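Local coordinates for protein Exo-1,3/1,4-beta-glucanase (Pseudoalteromonas sp., PDB 3RRX) that acts as an exo-1,3/1,4-beta-glucanase of glycoside hydrolase family 3, probably trimming glucose units from the ends of beta-glucan chains, at residues K140-A145 and R387-E392; A111-S116 and F124-G129; T146-A151 and P378-A383; F159-A164 and E191-I196; A133-L138 and V394-V399. The protein carries 1 engineered substitution. All blocks are in the same frame, centred on the assembly; numbering follows the deposited sequence.

Contact 1 (K140-A145 and R387-E392); sequences KRIGQA and RTLARE
Arg141 and Glu392 form a two-pronged salt bridge. NH1 of Arg141 donates to OE1 of Glu392 (3.0 Å) and NH2 of Arg141 to OE2 (2.8 Å), both bonds nearly straight. The guanidinium therefore presents its NH1/NH2 end, with both oxygens close to its plane, and each oxygen is met on its syn side. The two flat groups are twisted by 26°, a small misfit for paired bonds. A bend at chi3 of Arg141 turns the group across the extended Glu392 chain at about a right angle. Second partners steady both ends: Asp137 takes NE of Arg141, and Lys396 reaches OE2 of Glu392. With an alanine here in place of Arg141, Glu392 would probably lose both its bonds across the contact and keep Lys396 as its partner, while Asp137 would lose its mate at NE.

The apolar part centres on Leu389. Its CD2 packs 3.9 Å from Ala145 CB and 4.2 Å from Ile142 CG1, while CD1 approaches NH1 of Arg141 at 3.3 Å, obliquely to the guanidinium. Leu389 thus inserts its branched end under the arginine arm and against the next turn of helix 136-151.

The short helical segments run nearly antiparallel, at 150°, with axes 10.5 Å apart; side chains rather than backbones bridge that spacing. Helix 384-397 thereby packs on helix 136-151, with Phe124 touching Ala145 and Ala390 beside the joint. Farther out, Lys140 pairs with Asp199 beyond helix 182-197, and Arg391 pairs with Asp562.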
# COMPACT_ATOMS: atom_id res chain seq x y z
N LYS A 140 3.58 6.36 -11.76
CA LYS A 140 2.47 6.27 -12.71
C LYS A 140 2.45 4.91 -13.41
O LYS A 140 1.39 4.30 -13.57
CB LYS A 140 2.52 7.42 -13.73
CG LYS A 140 1.24 7.55 -14.57
CD LYS A 140 1.30 8.73 -15.53
CE LYS A 140 -0.05 8.96 -16.22
NZ LYS A 140 -0.11 10.33 -16.83
N ARG A 141 3.61 4.42 -13.82
CA ARG A 141 3.67 3.12 -14.49
C ARG A 141 3.27 1.97 -13.57
O ARG A 141 2.65 0.99 -14.02
CB ARG A 141 5.07 2.89 -15.09
CG ARG A 141 5.38 3.83 -16.27
CD ARG A 141 6.75 3.53 -16.90
NE ARG A 141 7.84 4.12 -16.14
CZ ARG A 141 8.95 3.47 -15.78
NH1 ARG A 141 9.11 2.20 -16.11
NH2 ARG A 141 9.89 4.10 -15.10
N ILE A 142 3.63 2.08 -12.30
CA ILE A 142 3.23 1.08 -11.31
C ILE A 142 1.70 1.07 -11.19
O ILE A 142 1.07 0.01 -11.11
CB ILE A 142 3.92 1.31 -9.94
CG1 ILE A 142 5.43 1.01 -10.05
CG2 ILE A 142 3.30 0.42 -8.87
CD1 ILE A 142 6.23 1.24 -8.76
N GLY A 143 1.10 2.26 -11.19
CA GLY A 143 -0.35 2.36 -11.21
C GLY A 143 -0.95 1.65 -12.42
O GLY A 143 -1.94 0.93 -12.31
N GLN A 144 -0.34 1.86 -13.59
CA GLN A 144 -0.84 1.24 -14.83
C GLN A 144 -0.72 -0.28 -14.78
O GLN A 144 -1.62 -1.00 -15.22
CB GLN A 144 -0.11 1.81 -16.05
CG GLN A 144 -0.38 3.31 -16.23
CD GLN A 144 0.49 3.98 -17.28
OE1 GLN A 144 1.57 3.49 -17.61
NE2 GLN A 144 0.04 5.11 -17.80
N ALA A 145 0.39 -0.77 -14.25
CA ALA A 145 0.60 -2.21 -14.14
C ALA A 145 -0.39 -2.80 -13.17
O ALA A 145 -0.98 -3.85 -13.43
CB ALA A 145 2.03 -2.52 -13.70
N ARG A 387 7.18 -7.39 -13.88
CA ARG A 387 8.27 -7.76 -12.99
C ARG A 387 9.53 -6.99 -13.35
O ARG A 387 10.33 -6.64 -12.49
CB ARG A 387 8.51 -9.26 -13.00
CG ARG A 387 7.28 -10.05 -12.55
CD ARG A 387 7.59 -11.53 -12.30
NE ARG A 387 6.39 -12.23 -11.85
CZ ARG A 387 6.02 -12.33 -10.58
NH1 ARG A 387 6.77 -11.78 -9.62
NH2 ARG A 387 4.90 -12.97 -10.27
N THR A 388 9.69 -6.70 -14.64
CA THR A 388 10.78 -5.85 -15.10
C THR A 388 10.65 -4.42 -14.55
O THR A 388 11.63 -3.80 -14.15
CB THR A 388 10.85 -5.81 -16.63
OG1 THR A 388 11.19 -7.12 -17.11
CG2 THR A 388 11.91 -4.83 -17.10
N LEU A 389 9.42 -3.91 -14.55
CA LEU A 389 9.11 -2.62 -13.93
C LEU A 389 9.42 -2.62 -12.43
O LEU A 389 10.03 -1.67 -11.90
CB LEU A 389 7.64 -2.28 -14.17
CG LEU A 389 7.06 -1.06 -13.44
CD1 LEU A 389 7.79 0.20 -13.86
CD2 LEU A 389 5.56 -0.95 -13.73
N ALA A 390 9.01 -3.68 -11.74
CA ALA A 390 9.22 -3.79 -10.30
C ALA A 390 10.71 -3.88 -9.96
O ALA A 390 11.16 -3.30 -8.97
CB ALA A 390 8.47 -5.01 -9.73
N ARG A 391 11.46 -4.61 -10.78
CA ARG A 391 12.90 -4.72 -10.61
C ARG A 391 13.58 -3.36 -10.72
O ARG A 391 14.49 -3.04 -9.95
CB ARG A 391 13.46 -5.70 -11.65
CG ARG A 391 14.93 -6.04 -11.49
CD ARG A 391 15.29 -7.18 -12.44
NE ARG A 391 16.73 -7.36 -12.60
CZ ARG A 391 17.27 -8.34 -13.33
NH1 ARG A 391 16.50 -9.23 -13.93
NH2 ARG A 391 18.59 -8.43 -13.45
N GLU A 392 13.12 -2.55 -11.67
CA GLU A 392 13.58 -1.17 -11.80
C GLU A 392 13.27 -0.40 -10.52
O GLU A 392 14.11 0.33 -9.99
CB GLU A 392 12.90 -0.48 -12.99
CG GLU A 392 13.22 1.02 -13.13
CD GLU A 392 12.32 1.72 -14.15
OE1 GLU A 392 11.65 1.03 -14.94
OE2 GLU A 392 12.27 2.97 -14.17

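Contact 2 (A111-S116 and F124-G129); sequences AMHGHS and FPHNIG
His113 and His126 are brought together by their first torsions. CG of His113 sits between its backbone N and carbonyl carbon (chi1 54°), whereas CG of His126 lies beside its backbone N (chi1 -86°). The rings stack face to face, centroids 3.6 Å apart and planes at 17°, with CE1 of His126 over the centre of the His113 ring.

Two bonds tie the segments beside the stack, one between backbones and one from the His113 ring. N of Phe124 donates to O of His113 (3.0 Å), and ND1 of His113 donates back to O of Phe124 (2.9 Å). The second runs almost along the C=O axis but is tilted from the imidazole plane. Gly114 passes the edge of the Phe124 ring, its CA 3.8 Å from CD2. Any side chain there would crowd that ring, and its backbone angles favour glycine. Met112 CG meets the rim of the His126 ring at CE1.

Where the loop after barrel strand 106-110 turns back into helix 127-133, one water donates to O of Met112 (3.2 Å), accepts from N of Asn127 (2.9 Å) and lies in the ring plane at ND1 of His126, the N-cap residue.

NE2 of His113 bonds to O of Trp433 and NE2 of His126 to O of Gly432. Both nitrogens of His113 thus face carbonyl oxygens, consistent with protons on both and perhaps a charged ring.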
# COMPACT_ATOMS: atom_id res chain seq x y z
N ALA A 111 -5.13 -2.69 -2.88
CA ALA A 111 -3.95 -2.92 -3.72
C ALA A 111 -2.72 -2.24 -3.13
O ALA A 111 -2.24 -1.23 -3.65
CB ALA A 111 -4.19 -2.41 -5.13
N MET A 112 -2.20 -2.81 -2.04
CA MET A 112 -1.16 -2.18 -1.21
C MET A 112 0.15 -1.97 -1.98
O MET A 112 0.76 -0.91 -1.89
CB MET A 112 -0.94 -3.01 0.07
CG MET A 112 -0.22 -2.26 1.25
SD MET A 112 -1.16 -0.83 1.86
CE MET A 112 -2.58 -1.65 2.60
N HIS A 113 0.60 -2.98 -2.72
CA HIS A 113 1.82 -2.83 -3.52
C HIS A 113 1.75 -3.75 -4.72
O HIS A 113 2.52 -4.72 -4.85
CB HIS A 113 3.10 -3.04 -2.67
CG HIS A 113 3.12 -4.34 -1.92
ND1 HIS A 113 4.29 -5.03 -1.66
CD2 HIS A 113 2.13 -5.08 -1.36
CE1 HIS A 113 4.02 -6.12 -0.96
NE2 HIS A 113 2.71 -6.17 -0.77
N GLY A 114 0.80 -3.44 -5.60
CA GLY A 114 0.35 -4.36 -6.63
C GLY A 114 -0.97 -4.97 -6.18
O GLY A 114 -1.54 -4.55 -5.17
N HIS A 115 -1.45 -5.97 -6.92
CA HIS A 115 -2.68 -6.68 -6.58
C HIS A 115 -2.29 -7.68 -5.50
O HIS A 115 -2.35 -8.90 -5.72
CB HIS A 115 -3.20 -7.40 -7.82
CG HIS A 115 -4.62 -7.84 -7.73
ND1 HIS A 115 -5.42 -7.59 -6.63
CD2 HIS A 115 -5.40 -8.53 -8.60
CE1 HIS A 115 -6.62 -8.09 -6.83
NE2 HIS A 115 -6.64 -8.67 -8.02
N SER A 116 -1.89 -7.18 -4.34
CA SER A 116 -1.05 -7.96 -3.44
C SER A 116 -1.77 -8.98 -2.56
O SER A 116 -1.12 -9.76 -1.88
CB SER A 116 -0.16 -7.04 -2.58
OG SER A 116 -0.91 -5.96 -2.05
N PHE A 124 5.28 -5.07 -5.94
CA PHE A 124 6.18 -3.93 -6.04
C PHE A 124 6.75 -3.61 -4.66
O PHE A 124 6.22 -4.05 -3.64
CB PHE A 124 5.44 -2.72 -6.65
CG PHE A 124 4.94 -2.99 -8.05
CD1 PHE A 124 5.77 -2.81 -9.14
CD2 PHE A 124 3.65 -3.45 -8.26
CE1 PHE A 124 5.33 -3.07 -10.42
CE2 PHE A 124 3.20 -3.72 -9.54
CZ PHE A 124 4.04 -3.54 -10.63
N PRO A 125 7.85 -2.84 -4.62
CA PRO A 125 8.34 -2.37 -3.32
C PRO A 125 7.22 -1.64 -2.59
O PRO A 125 6.39 -0.98 -3.23
CB PRO A 125 9.43 -1.37 -3.70
CG PRO A 125 9.92 -1.84 -5.03
CD PRO A 125 8.69 -2.38 -5.74
N HIS A 126 7.16 -1.77 -1.27
CA HIS A 126 6.22 -0.99 -0.49
C HIS A 126 6.57 0.49 -0.64
O HIS A 126 7.68 0.82 -1.06
CB HIS A 126 6.21 -1.41 0.98
CG HIS A 126 5.28 -2.55 1.27
ND1 HIS A 126 3.92 -2.46 1.06
CD2 HIS A 126 5.51 -3.80 1.74
CE1 HIS A 126 3.35 -3.60 1.41
NE2 HIS A 126 4.30 -4.44 1.81
N ASN A 127 5.62 1.35 -0.28
CA ASN A 127 5.72 2.78 -0.54
C ASN A 127 6.97 3.50 -0.02
O ASN A 127 7.48 4.41 -0.68
CB ASN A 127 4.46 3.49 -0.01
CG ASN A 127 3.28 3.37 -0.96
OD1 ASN A 127 3.34 2.63 -1.94
ND2 ASN A 127 2.21 4.12 -0.69
N ILE A 128 7.44 3.12 1.15
CA ILE A 128 8.59 3.83 1.72
C ILE A 128 9.78 3.81 0.74
O ILE A 128 10.41 4.85 0.49
CB ILE A 128 8.96 3.31 3.14
CG1 ILE A 128 10.17 4.07 3.69
CG2 ILE A 128 9.23 1.79 3.11
CD1 ILE A 128 10.37 3.94 5.21
N GLY A 129 10.06 2.65 0.16
CA GLY A 129 11.10 2.52 -0.85
C GLY A 129 10.79 3.25 -2.16
O GLY A 129 11.70 3.80 -2.79
O HOH W 1 3.02 0.05 0.16

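Contact 3 (T146-A151 and P378-A383); sequences TAKEVA and PQWLGA
Glu149 turns its carboxylate to the backbone of the loop at Gly382, whose N lies 3.1 Å from OE1 and 3.2 Å from OE2 of Glu149. Both hydrogen bonds are weak, with N-H...O angles of 149° and 145°, as expected when one proton is shared by two acceptors. The stronger claims on OE2 come from elsewhere, His386 ND1 and Thr122 OG1, so this buried carboxylate is well supplied with donors. O of Trp380 also lies near, 3.2 Å from OE2 of Glu149, but both are acceptors and no bond forms; that carbonyl instead receives N of Ala383 (3.3 Å). The bend at chi2 of Glu149 (-138°) brings the carboxylate round to the loop, while CD1 of Leu381 packs at its OE1.

Lys148 contributes its hydrocarbon chain. It runs extended across the indole of Trp380 at about a right angle. CG stands over the centre of the six-membered ring, 3.8 Å from its centroid, in a CH-pi contact, and CD continues over CE2. At the ring's edge Ala151 CB approaches CZ3 at 4.4 Å. His377 stacks on the tryptophan as well.

The loop bond from Ala383 N to Trp380 O closes a type II beta turn over Trp380-Ala383, with Gly382 at its third position, where positive phi suits glycine. Ala383 is then the N-cap of helix 384-397, so the turn leads directly into that helix while the glutamate meets it through weak bonds from helix 136-151, which joins strands 106-110 and 157-162 of the barrel in a beta-alpha-beta crossover.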
# COMPACT_ATOMS: atom_id res chain seq x y z
N THR A 146 -0.59 -2.11 -12.04
CA THR A 146 -1.51 -2.57 -11.02
C THR A 146 -2.94 -2.69 -11.57
O THR A 146 -3.63 -3.66 -11.29
CB THR A 146 -1.47 -1.64 -9.78
OG1 THR A 146 -0.15 -1.63 -9.22
CG2 THR A 146 -2.46 -2.10 -8.71
N ALA A 147 -3.39 -1.69 -12.33
CA ALA A 147 -4.72 -1.72 -12.93
C ALA A 147 -4.93 -2.97 -13.78
O ALA A 147 -5.97 -3.62 -13.72
CB ALA A 147 -4.98 -0.45 -13.75
N LYS A 148 -3.93 -3.32 -14.59
CA LYS A 148 -4.03 -4.52 -15.41
C LYS A 148 -4.10 -5.79 -14.56
O LYS A 148 -4.90 -6.69 -14.84
CB LYS A 148 -2.86 -4.62 -16.38
CG LYS A 148 -2.91 -3.64 -17.54
CD LYS A 148 -1.66 -3.80 -18.38
CE LYS A 148 -1.71 -2.99 -19.66
NZ LYS A 148 -0.53 -3.34 -20.52
N GLU A 149 -3.27 -5.89 -13.53
CA GLU A 149 -3.25 -7.10 -12.73
C GLU A 149 -4.57 -7.25 -11.98
O GLU A 149 -5.09 -8.37 -11.83
CB GLU A 149 -2.05 -7.12 -11.76
CG GLU A 149 -0.72 -6.91 -12.48
CD GLU A 149 0.40 -7.81 -11.99
OE1 GLU A 149 0.21 -8.60 -11.04
OE2 GLU A 149 1.50 -7.73 -12.57
N VAL A 150 -5.14 -6.13 -11.54
CA VAL A 150 -6.45 -6.15 -10.89
C VAL A 150 -7.54 -6.56 -11.89
O VAL A 150 -8.39 -7.41 -11.60
CB VAL A 150 -6.78 -4.78 -10.24
CG1 VAL A 150 -8.22 -4.72 -9.79
CG2 VAL A 150 -5.84 -4.52 -9.04
N ALA A 151 -7.49 -5.98 -13.08
CA ALA A 151 -8.48 -6.30 -14.11
C ALA A 151 -8.47 -7.79 -14.49
O ALA A 151 -9.51 -8.37 -14.85
CB ALA A 151 -8.25 -5.44 -15.34
N PRO A 378 -4.89 -13.22 -19.18
CA PRO A 378 -4.52 -13.76 -17.87
C PRO A 378 -3.05 -13.49 -17.55
O PRO A 378 -2.69 -13.47 -16.38
CB PRO A 378 -4.76 -15.27 -18.03
CG PRO A 378 -4.60 -15.51 -19.50
CD PRO A 378 -5.19 -14.29 -20.16
N GLN A 379 -2.24 -13.29 -18.59
CA GLN A 379 -0.79 -13.12 -18.42
C GLN A 379 -0.46 -11.78 -17.75
O GLN A 379 0.67 -11.57 -17.31
CB GLN A 379 -0.06 -13.24 -19.76
CG GLN A 379 -0.20 -12.02 -20.69
CD GLN A 379 -1.52 -11.98 -21.47
OE1 GLN A 379 -2.35 -12.90 -21.38
NE2 GLN A 379 -1.71 -10.92 -22.24
N TRP A 380 -1.44 -10.88 -17.68
CA TRP A 380 -1.26 -9.60 -17.01
C TRP A 380 -0.92 -9.81 -15.54
O TRP A 380 -0.16 -9.04 -14.96
CB TRP A 380 -2.52 -8.73 -17.13
CG TRP A 380 -2.65 -7.99 -18.43
CD1 TRP A 380 -1.72 -7.94 -19.44
CD2 TRP A 380 -3.76 -7.21 -18.87
NE1 TRP A 380 -2.20 -7.17 -20.48
CE2 TRP A 380 -3.45 -6.71 -20.15
CE3 TRP A 380 -5.00 -6.88 -18.30
CZ2 TRP A 380 -4.32 -5.90 -20.87
CZ3 TRP A 380 -5.87 -6.06 -19.02
CH2 TRP A 380 -5.53 -5.59 -20.29
N LEU A 381 -1.50 -10.84 -14.93
CA LEU A 381 -1.23 -11.12 -13.53
C LEU A 381 0.17 -11.71 -13.39
O LEU A 381 0.41 -12.87 -13.74
CB LEU A 381 -2.27 -12.08 -12.95
CG LEU A 381 -2.13 -12.32 -11.44
CD1 LEU A 381 -2.49 -11.05 -10.64
CD2 LEU A 381 -3.01 -13.49 -11.01
N GLY A 382 1.11 -10.89 -12.90
CA GLY A 382 2.49 -11.32 -12.76
C GLY A 382 3.25 -11.26 -14.07
O GLY A 382 4.25 -11.96 -14.25
N ALA A 383 2.78 -10.43 -14.99
CA ALA A 383 3.40 -10.29 -16.31
C ALA A 383 4.90 -10.05 -16.21
O ALA A 383 5.36 -9.31 -15.34
CB ALA A 383 2.75 -9.14 -17.08

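Contact 4 (F159-A164 and E191-I196); sequences FAPTVA and EMVTGI
Pro161 is the bump that strand 157-162 pushes into helix 182-197. Its ring sits in the hollow between Met192 and Val193: CB of Pro161 lies 3.7 Å from CG of Met192, and CD of Pro161 lies 3.6 Å from CG2 of Val193. The Pro161 ring and the Met192 chain lie alongside each other, pointing opposite ways, whereas Val193 comes at the ring on a slant.

The peptide bond before Pro161 is cis, and both Ala160 and Pro161 direct their CB atoms toward the helix, which presents two adjacent bumps to it. The smaller one, Ala160 CB, sits over the notch formed by CD1 of Ile196 (3.8 Å) and CE of Met192 (4.1 Å). Met192 folds back at chi2 (59°), which carries its methyl past Pro161 to reach the alanine; CD1 of Ile196 also touches O of Ala160, at 3.7 Å. The join is wholly apolar in its side chains.

The short segments run nearly antiparallel, 158° apart, with axes 7.9 Å from one another, as expected where a barrel helix returns over the strand that precedes it. Strand 211-217 flanks this strand, with Ala212 against Ile196. Helix 136-151 meets Met192 through Ile139, and helix 245-252 meets Val193 through Ala250.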
# COMPACT_ATOMS: atom_id res chain seq x y z
N PHE A 159 -8.08 -0.24 -4.10
CA PHE A 159 -7.75 0.79 -3.12
C PHE A 159 -6.26 1.13 -3.23
O PHE A 159 -5.41 0.35 -2.83
CB PHE A 159 -8.08 0.35 -1.68
CG PHE A 159 -9.43 -0.30 -1.53
CD1 PHE A 159 -9.64 -1.23 -0.51
CD2 PHE A 159 -10.49 0.00 -2.38
CE1 PHE A 159 -10.88 -1.85 -0.35
CE2 PHE A 159 -11.73 -0.62 -2.24
CZ PHE A 159 -11.93 -1.54 -1.22
N ALA A 160 -5.97 2.30 -3.78
CA ALA A 160 -4.61 2.83 -3.89
C ALA A 160 -4.79 4.18 -4.58
O ALA A 160 -5.69 4.33 -5.39
CB ALA A 160 -3.75 1.90 -4.74
N PRO A 161 -3.93 5.16 -4.27
CA PRO A 161 -2.74 5.11 -3.40
C PRO A 161 -3.04 5.25 -1.91
O PRO A 161 -4.15 5.60 -1.52
CB PRO A 161 -1.95 6.33 -3.85
CG PRO A 161 -3.03 7.33 -4.20
CD PRO A 161 -4.10 6.50 -4.88
N THR A 162 -2.03 4.98 -1.08
CA THR A 162 -2.06 5.29 0.34
C THR A 162 -1.25 6.56 0.52
O THR A 162 -0.08 6.61 0.15
CB THR A 162 -1.41 4.20 1.21
OG1 THR A 162 -2.17 3.00 1.12
CG2 THR A 162 -1.36 4.65 2.66
N VAL A 163 -1.88 7.59 1.08
CA VAL A 163 -1.28 8.91 1.11
C VAL A 163 -0.95 9.40 2.53
O VAL A 163 -0.82 10.60 2.77
CB VAL A 163 -2.15 9.93 0.35
CG1 VAL A 163 -2.41 9.40 -1.07
CG2 VAL A 163 -3.48 10.17 1.07
N ALA A 164 -0.79 8.46 3.46
CA ALA A 164 -0.36 8.83 4.80
C ALA A 164 0.98 9.55 4.74
O ALA A 164 1.82 9.23 3.89
CB ALA A 164 -0.27 7.59 5.70
N GLU A 191 -0.02 10.95 -9.40
CA GLU A 191 0.56 10.05 -10.40
C GLU A 191 -0.01 8.63 -10.27
O GLU A 191 -0.34 7.99 -11.27
CB GLU A 191 2.09 10.01 -10.28
CG GLU A 191 2.78 11.35 -10.45
CD GLU A 191 2.72 11.87 -11.87
OE1 GLU A 191 2.32 11.11 -12.79
OE2 GLU A 191 3.07 13.05 -12.07
N MET A 192 -0.12 8.14 -9.04
CA MET A 192 -0.69 6.80 -8.82
C MET A 192 -2.16 6.78 -9.25
O MET A 192 -2.62 5.82 -9.88
CB MET A 192 -0.52 6.37 -7.37
CG MET A 192 -0.93 4.93 -7.08
SD MET A 192 0.02 3.73 -8.06
CE MET A 192 -0.76 2.20 -7.54
N VAL A 193 -2.90 7.84 -8.92
CA VAL A 193 -4.31 7.92 -9.29
C VAL A 193 -4.50 7.86 -10.81
O VAL A 193 -5.30 7.09 -11.31
CB VAL A 193 -4.99 9.19 -8.70
CG1 VAL A 193 -6.36 9.42 -9.34
CG2 VAL A 193 -5.09 9.08 -7.16
N THR A 194 -3.75 8.68 -11.55
CA THR A 194 -3.87 8.67 -13.01
C THR A 194 -3.33 7.38 -13.63
O THR A 194 -3.79 6.94 -14.68
CB THR A 194 -3.19 9.90 -13.67
OG1 THR A 194 -1.81 9.92 -13.33
CG2 THR A 194 -3.85 11.22 -13.22
N GLY A 195 -2.34 6.76 -12.98
CA GLY A 195 -1.84 5.47 -13.43
C GLY A 195 -2.94 4.42 -13.38
O GLY A 195 -3.10 3.62 -14.29
N ILE A 196 -3.72 4.45 -12.31
CA ILE A 196 -4.82 3.50 -12.14
C ILE A 196 -6.07 3.81 -12.96
O ILE A 196 -6.63 2.93 -13.63
CB ILE A 196 -5.21 3.39 -10.67
CG1 ILE A 196 -4.02 2.82 -9.87
CG2 ILE A 196 -6.46 2.52 -10.52
CD1 ILE A 196 -4.23 2.79 -8.38

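Contact 5 (A133-L138 and V394-V399); sequences ARDTDL and VRKSLV
The carboxylate of Asp135 is the flat group that Lys396 meets, and its two oxygens are used differently. OD2 of Asp135 receives the ammonium NZ of Lys396 nearly in line with the CG-OD2 bond (2.8 Å), a hydrogen-bonded salt bridge. OD1 of Asp135 is approached by N of Leu138 from above the carboxylate plane, 57° out of it, at 3.0 Å. The second bond makes Asp135 the N-cap of helix 136-151, so one side chain both closes a helix start and ties it to helix 384-397.

With its CG anti to the backbone N (chi1 -166°), Asp135 sends the carboxylate toward the lysine. Lys396 answers with a chain extended beyond CG, which crosses the aspartate obliquely and carries CD past Leu138 CD2 (4.5 Å). NZ is shared with Glu392, so the lysine bridges two carboxylates. These charges would probably favour a protonated lysine, and the helix start a charged aspartate. In place of Asp135, an alanine is likely to leave the amide of Leu138 without its cap and Lys396 with Glu392 as its main ionic mate.

The other half of the contact is close packing around Ala133. Its CB rests 3.8 Å from CB of Lys396, against the last turn of helix 384-397. Within that turn, Ser397 OG and Ser397 N both reach O of Val394, from the same face of its plane. Tyr188 OH bonds to N of Asp135, so helix 182-197 also holds this corner. The nearest Ala133-Lys396 approach is a CA-H...O contact, Ala133 CA lying 3.3 Å from Lys396 O.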
# COMPACT_ATOMS: atom_id res chain seq x y z
N ALA A 133 12.89 6.39 -4.15
CA ALA A 133 13.22 6.40 -5.57
C ALA A 133 13.13 7.78 -6.23
O ALA A 133 13.77 8.03 -7.24
CB ALA A 133 12.33 5.40 -6.32
N ARG A 134 12.32 8.67 -5.65
CA ARG A 134 12.06 10.01 -6.21
C ARG A 134 11.79 9.99 -7.71
O ARG A 134 12.48 10.64 -8.49
CB ARG A 134 13.23 10.96 -5.92
CG ARG A 134 13.58 11.13 -4.45
CD ARG A 134 12.45 11.80 -3.64
NE ARG A 134 13.02 12.50 -2.49
CZ ARG A 134 13.50 11.88 -1.42
NH1 ARG A 134 13.44 10.56 -1.35
NH2 ARG A 134 14.04 12.56 -0.42
N ASP A 135 10.77 9.24 -8.13
CA ASP A 135 10.55 9.04 -9.56
C ASP A 135 9.06 9.01 -9.87
O ASP A 135 8.43 7.96 -9.79
CB ASP A 135 11.22 7.75 -10.02
CG ASP A 135 11.32 7.64 -11.54
OD1 ASP A 135 10.41 8.10 -12.25
OD2 ASP A 135 12.33 7.08 -12.03
N THR A 136 8.50 10.16 -10.23
CA THR A 136 7.06 10.27 -10.43
C THR A 136 6.55 9.44 -11.61
O THR A 136 5.43 8.91 -11.57
CB THR A 136 6.63 11.74 -10.62
OG1 THR A 136 7.46 12.33 -11.63
CG2 THR A 136 6.82 12.53 -9.34
N ASP A 137 7.36 9.32 -12.65
CA ASP A 137 6.98 8.54 -13.83
C ASP A 137 6.88 7.06 -13.47
O ASP A 137 5.99 6.35 -13.94
CB ASP A 137 8.01 8.73 -14.95
CG ASP A 137 7.82 7.76 -16.10
OD1 ASP A 137 6.71 7.74 -16.69
OD2 ASP A 137 8.76 7.01 -16.43
N LEU A 138 7.80 6.60 -12.63
CA LEU A 138 7.80 5.23 -12.14
C LEU A 138 6.49 4.93 -11.41
O LEU A 138 5.88 3.89 -11.64
CB LEU A 138 8.97 5.00 -11.18
CG LEU A 138 9.09 3.62 -10.52
CD1 LEU A 138 9.50 2.57 -11.54
CD2 LEU A 138 10.09 3.65 -9.37
N VAL A 394 12.86 -1.62 -7.53
CA VAL A 394 13.77 -2.10 -6.49
C VAL A 394 15.12 -1.38 -6.58
O VAL A 394 15.61 -0.85 -5.58
CB VAL A 394 14.00 -3.64 -6.59
CG1 VAL A 394 15.13 -4.07 -5.65
CG2 VAL A 394 12.72 -4.39 -6.28
N ARG A 395 15.71 -1.35 -7.77
CA ARG A 395 17.02 -0.72 -7.95
C ARG A 395 17.01 0.73 -7.48
O ARG A 395 17.96 1.19 -6.84
CB ARG A 395 17.45 -0.74 -9.41
CG ARG A 395 17.74 -2.13 -9.98
CD ARG A 395 18.46 -2.01 -11.32
NE ARG A 395 17.63 -1.41 -12.37
CZ ARG A 395 16.95 -2.13 -13.27
NH1 ARG A 395 17.02 -3.45 -13.24
NH2 ARG A 395 16.22 -1.52 -14.20
N LYS A 396 15.94 1.43 -7.80
CA LYS A 396 15.85 2.86 -7.50
C LYS A 396 15.50 3.14 -6.04
O LYS A 396 15.72 4.25 -5.54
CB LYS A 396 14.84 3.53 -8.44
CG LYS A 396 15.31 3.55 -9.89
CD LYS A 396 14.30 4.23 -10.81
CE LYS A 396 14.88 4.43 -12.21
NZ LYS A 396 13.87 5.02 -13.14
N SER A 397 14.94 2.15 -5.35
CA SER A 397 14.51 2.32 -3.96
C SER A 397 15.66 2.20 -2.95
O SER A 397 15.56 2.71 -1.83
CB SER A 397 13.43 1.29 -3.61
OG SER A 397 14.01 -0.00 -3.48
N LEU A 398 16.74 1.52 -3.33
CA LEU A 398 17.81 1.21 -2.38
C LEU A 398 18.54 2.48 -1.96
O LEU A 398 18.85 3.32 -2.81
CB LEU A 398 18.82 0.22 -2.96
CG LEU A 398 18.32 -1.05 -3.69
CD1 LEU A 398 19.51 -1.90 -4.16
CD2 LEU A 398 17.43 -1.87 -2.79
N VAL A 399 18.83 2.62 -0.67
CA VAL A 399 19.60 3.75 -0.20
C VAL A 399 20.90 3.26 0.44
O VAL A 399 20.90 2.47 1.39
CB VAL A 399 18.81 4.63 0.80
CG1 VAL A 399 19.68 5.78 1.31
CG2 VAL A 399 17.54 5.19 0.13
O HOH W 2 16.02 6.67 -7.90

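Overall arrangement
Helix 136-151 runs through contacts 1, 3 and 5, meeting helix 384-397 itself in contacts 1 and 5 and, in contact 3, the loop that leads into it. Contacts 2 and 4 lie deeper, centred about 5 and 9 Å from the chain centre, and all their touching residues are buried. Chemistry follows depth only in part: contact 4 is purely apolar, while contact 2 buries stacked imidazoles, three of whose nitrogens meet carbonyls and the fourth a water. Contacts 1 and 3 are partly buried and contact 5, though farther from the centre than contact 1, is buried; all three use carboxylates. Phe124 of contact 2 packs on Ile142, Ala145 and Ala390 of contact 1, and Leu138 of contact 5 touches Leu389.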